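3-oxoacyl-(Acyl-carrier protein) synthase (Burkholderia xenovorans, PDB 4EFI) probably catalyses a decarboxylative condensation that forms 3-oxoacyl-[acyl-carrier protein], as a KAS III-like member of the thiolase superfamily. Local coordinates at residues A[48-60]-A[165-177]. Residues are numbered along the deposited sequence; the frame is centred on the assembly and turned at random.
Sequences VVKMIGVNRRRWA and TDRSTSLLFGDAG
L171 fits its CD1 methyl against V48 CG1, 3.7 Å away, where, in this thiolase-fold chain, helix 42-52 and strand 56-58 lie along the segment leading from short helix 167-170 into sheet strand 176-184. The packing at the helix end includes V49 CG1, which also reaches L171 CD1, and I52, whose CD1 rests on the L171 backbone and CB; V48 CG2 packs obliquely against the R167 guanidinium. Hydrogen bonds dominate further along. R57, its chain folding back through two bends, chi2 -74° and chi3 -73°, which bring NH1 to L171 O at 2.8 Å, holds that oxygen in its guanidinium plane, while V54 CG1 sits above one face, displaced toward its rim. N33 and V31 accept further bonds from this guanidinium, which probably fixes its rotation. Water 1 accepts from R57 NE and donates to S170 O and F173 O. The latter carbonyl also takes W59 NE1 at 3.0 Å, in the indole plane, so two donors grip it; the ring of Y35 stands nearly perpendicular to that indole. Between backbones, D175 N donates to R58 O at 2.8 Å. D175 OD2, which also bonds S159 OG, receives A60 N on its anti lone pair at 2.9 Å, almost straight at 172°.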
# COMPACT_ATOMS: atom_id res chain seq x y z
N VAL A 48 5.32 23.18 -3.00
CA VAL A 48 5.33 21.74 -3.20
C VAL A 48 4.36 21.03 -2.27
O VAL A 48 3.62 20.16 -2.70
CB VAL A 48 6.73 21.15 -3.00
CG1 VAL A 48 6.66 19.64 -3.03
CG2 VAL A 48 7.67 21.67 -4.08
N VAL A 49 4.33 21.41 -0.99
CA VAL A 49 3.45 20.70 -0.08
C VAL A 49 1.99 21.03 -0.37
O VAL A 49 1.12 20.19 -0.12
CB VAL A 49 3.82 20.88 1.41
CG1 VAL A 49 5.27 20.43 1.66
CG2 VAL A 49 3.60 22.31 1.86
N LYS A 50 1.70 22.21 -0.92
CA LYS A 50 0.35 22.51 -1.37
C LYS A 50 -0.09 21.48 -2.41
O LYS A 50 -1.18 20.93 -2.30
CB LYS A 50 0.26 23.91 -1.99
CG LYS A 50 -1.10 24.27 -2.58
CD LYS A 50 -2.16 24.36 -1.49
CE LYS A 50 -3.54 24.65 -2.07
NZ LYS A 50 -4.56 24.93 -1.00
N MET A 51 0.75 21.24 -3.41
CA MET A 51 0.44 20.28 -4.48
C MET A 51 0.37 18.84 -3.99
O MET A 51 -0.53 18.08 -4.36
CB MET A 51 1.50 20.36 -5.57
N ILE A 52 1.30 18.44 -3.13
CA ILE A 52 1.33 17.04 -2.74
C ILE A 52 0.37 16.78 -1.59
O ILE A 52 -0.09 15.65 -1.42
CB ILE A 52 2.77 16.51 -2.51
CG1 ILE A 52 3.46 17.22 -1.37
CG2 ILE A 52 3.60 16.66 -3.78
CD1 ILE A 52 4.85 16.62 -1.09
N GLY A 53 0.03 17.82 -0.81
CA GLY A 53 -1.00 17.69 0.22
C GLY A 53 -0.54 17.21 1.60
O GLY A 53 -1.36 16.87 2.44
N VAL A 54 0.78 17.18 1.82
CA VAL A 54 1.43 16.57 3.03
C VAL A 54 1.89 17.58 4.11
O VAL A 54 2.87 18.32 3.86
CB VAL A 54 2.70 15.74 2.63
CG1 VAL A 54 3.25 14.96 3.82
CG2 VAL A 54 2.41 14.77 1.47
N ASN A 55 1.21 17.61 5.28
CA ASN A 55 1.53 18.52 6.40
C ASN A 55 2.50 17.88 7.38
O ASN A 55 3.37 18.55 7.96
CB ASN A 55 0.26 18.91 7.16
CG ASN A 55 -0.75 19.65 6.29
OD1 ASN A 55 -0.44 20.69 5.73
ND2 ASN A 55 -1.95 19.09 6.16
N ARG A 56 2.31 16.59 7.59
CA ARG A 56 3.09 15.79 8.53
C ARG A 56 3.29 14.41 7.94
O ARG A 56 2.51 13.99 7.09
CB ARG A 56 2.30 15.65 9.86
CG ARG A 56 2.38 16.87 10.76
CD ARG A 56 1.28 16.90 11.85
NE ARG A 56 -0.02 17.13 11.26
CZ ARG A 56 -0.48 18.31 10.86
NH1 ARG A 56 0.26 19.40 10.99
NH2 ARG A 56 -1.68 18.39 10.31
N ARG A 57 4.29 13.69 8.41
CA ARG A 57 4.47 12.28 8.10
C ARG A 57 5.23 11.61 9.23
O ARG A 57 5.81 12.29 10.09
CB ARG A 57 5.18 12.09 6.74
CG ARG A 57 6.69 12.26 6.74
CD ARG A 57 7.11 13.70 6.83
NE ARG A 57 6.88 14.46 5.60
CZ ARG A 57 6.51 15.73 5.53
NH1 ARG A 57 6.41 16.33 4.35
NH2 ARG A 57 6.24 16.42 6.63
N ARG A 58 5.19 10.29 9.27
CA ARG A 58 5.94 9.54 10.29
C ARG A 58 7.16 8.87 9.69
O ARG A 58 7.06 8.27 8.61
CB ARG A 58 5.05 8.47 10.92
CG ARG A 58 3.73 8.97 11.44
CD ARG A 58 3.90 10.05 12.49
NE ARG A 58 2.63 10.42 13.13
CZ ARG A 58 2.13 9.88 14.25
NH1 ARG A 58 2.78 8.93 14.90
NH2 ARG A 58 0.96 10.29 14.73
N TRP A 59 8.31 8.99 10.35
CA TRP A 59 9.54 8.37 9.88
C TRP A 59 10.10 7.39 10.90
O TRP A 59 10.28 7.72 12.07
CB TRP A 59 10.61 9.41 9.58
CG TRP A 59 10.47 10.13 8.26
CD1 TRP A 59 9.55 9.91 7.28
CD2 TRP A 59 11.32 11.18 7.80
NE1 TRP A 59 9.79 10.78 6.22
CE2 TRP A 59 10.87 11.56 6.53
CE3 TRP A 59 12.43 11.82 8.35
CZ2 TRP A 59 11.48 12.57 5.78
CZ3 TRP A 59 13.05 12.83 7.61
CH2 TRP A 59 12.56 13.19 6.34
N ALA A 60 10.38 6.17 10.43
CA ALA A 60 10.99 5.13 11.25
C ALA A 60 12.39 5.50 11.66
O ALA A 60 13.16 6.05 10.87
CB ALA A 60 11.03 3.85 10.44
N THR A 165 18.83 15.38 -0.26
CA THR A 165 19.00 16.59 -1.08
C THR A 165 17.96 16.69 -2.20
O THR A 165 17.90 17.69 -2.90
CB THR A 165 20.39 16.66 -1.73
OG1 THR A 165 20.48 15.67 -2.76
CG2 THR A 165 21.50 16.46 -0.70
N ASP A 166 17.14 15.65 -2.36
CA ASP A 166 16.09 15.69 -3.37
C ASP A 166 14.76 16.15 -2.76
O ASP A 166 14.16 15.47 -1.95
CB ASP A 166 15.90 14.33 -4.02
CG ASP A 166 14.90 14.38 -5.15
OD1 ASP A 166 15.20 15.01 -6.18
OD2 ASP A 166 13.80 13.84 -5.00
N ARG A 167 14.27 17.30 -3.20
CA ARG A 167 13.10 17.91 -2.59
C ARG A 167 11.82 17.11 -2.84
O ARG A 167 11.01 16.88 -1.92
CB ARG A 167 12.95 19.33 -3.13
CG ARG A 167 11.90 20.15 -2.43
CD ARG A 167 11.81 21.52 -3.09
NE ARG A 167 11.23 21.41 -4.42
CZ ARG A 167 11.40 22.29 -5.40
NH1 ARG A 167 12.18 23.35 -5.23
NH2 ARG A 167 10.80 22.09 -6.57
N SER A 168 11.65 16.64 -4.07
CA SER A 168 10.40 16.01 -4.47
C SER A 168 10.12 14.75 -3.65
O SER A 168 9.00 14.54 -3.19
CB SER A 168 10.42 15.67 -5.96
OG SER A 168 10.56 16.84 -6.74
N THR A 169 11.14 13.93 -3.46
CA THR A 169 10.96 12.69 -2.74
C THR A 169 11.03 12.91 -1.23
O THR A 169 10.32 12.26 -0.48
CB THR A 169 11.96 11.58 -3.19
OG1 THR A 169 13.32 12.00 -3.04
CG2 THR A 169 11.71 11.20 -4.65
N SER A 170 11.89 13.84 -0.79
CA SER A 170 12.06 14.10 0.64
C SER A 170 10.79 14.55 1.32
O SER A 170 10.51 14.17 2.46
CB SER A 170 13.13 15.16 0.88
OG SER A 170 14.42 14.61 0.70
N LEU A 171 10.00 15.38 0.65
CA LEU A 171 8.79 15.92 1.25
C LEU A 171 7.59 14.99 1.12
O LEU A 171 6.56 15.20 1.76
CB LEU A 171 8.45 17.25 0.56
CG LEU A 171 9.34 18.46 0.83
CD1 LEU A 171 8.97 19.60 -0.10
CD2 LEU A 171 9.23 18.94 2.26
N LEU A 172 7.70 13.96 0.29
CA LEU A 172 6.57 13.14 -0.09
C LEU A 172 6.30 11.92 0.77
O LEU A 172 5.16 11.64 1.12
CB LEU A 172 6.76 12.69 -1.54
CG LEU A 172 5.65 11.82 -2.11
CD1 LEU A 172 4.32 12.50 -2.10
CD2 LEU A 172 6.03 11.42 -3.53
N PHE A 173 7.34 11.19 1.11
CA PHE A 173 7.17 9.85 1.67
C PHE A 173 7.16 9.79 3.19
O PHE A 173 7.97 10.44 3.88
CB PHE A 173 8.24 8.89 1.13
CG PHE A 173 8.09 8.59 -0.34
CD1 PHE A 173 7.09 7.75 -0.78
CD2 PHE A 173 8.92 9.18 -1.27
CE1 PHE A 173 6.94 7.48 -2.15
CE2 PHE A 173 8.77 8.92 -2.62
CZ PHE A 173 7.79 8.08 -3.06
N GLY A 174 6.27 8.95 3.70
CA GLY A 174 6.21 8.59 5.10
C GLY A 174 6.26 7.08 5.23
O GLY A 174 6.22 6.36 4.22
N ASP A 175 6.31 6.60 6.47
CA ASP A 175 6.47 5.18 6.76
C ASP A 175 5.25 4.61 7.49
O ASP A 175 4.66 5.28 8.33
CB ASP A 175 7.71 4.95 7.61
CG ASP A 175 8.99 5.38 6.91
OD1 ASP A 175 9.00 5.44 5.67
OD2 ASP A 175 9.98 5.63 7.62
N ALA A 176 4.85 3.40 7.13
CA ALA A 176 3.81 2.68 7.84
C ALA A 176 3.91 1.18 7.60
O ALA A 176 4.43 0.75 6.58
CB ALA A 176 2.44 3.19 7.41
N GLY A 177 3.38 0.40 8.53
CA GLY A 177 3.26 -1.04 8.36
C GLY A 177 1.86 -1.47 8.75
O GLY A 177 1.25 -0.86 9.62
O HOH W 1 8.30 13.19 3.73
O HOH W 2 3.66 8.26 7.88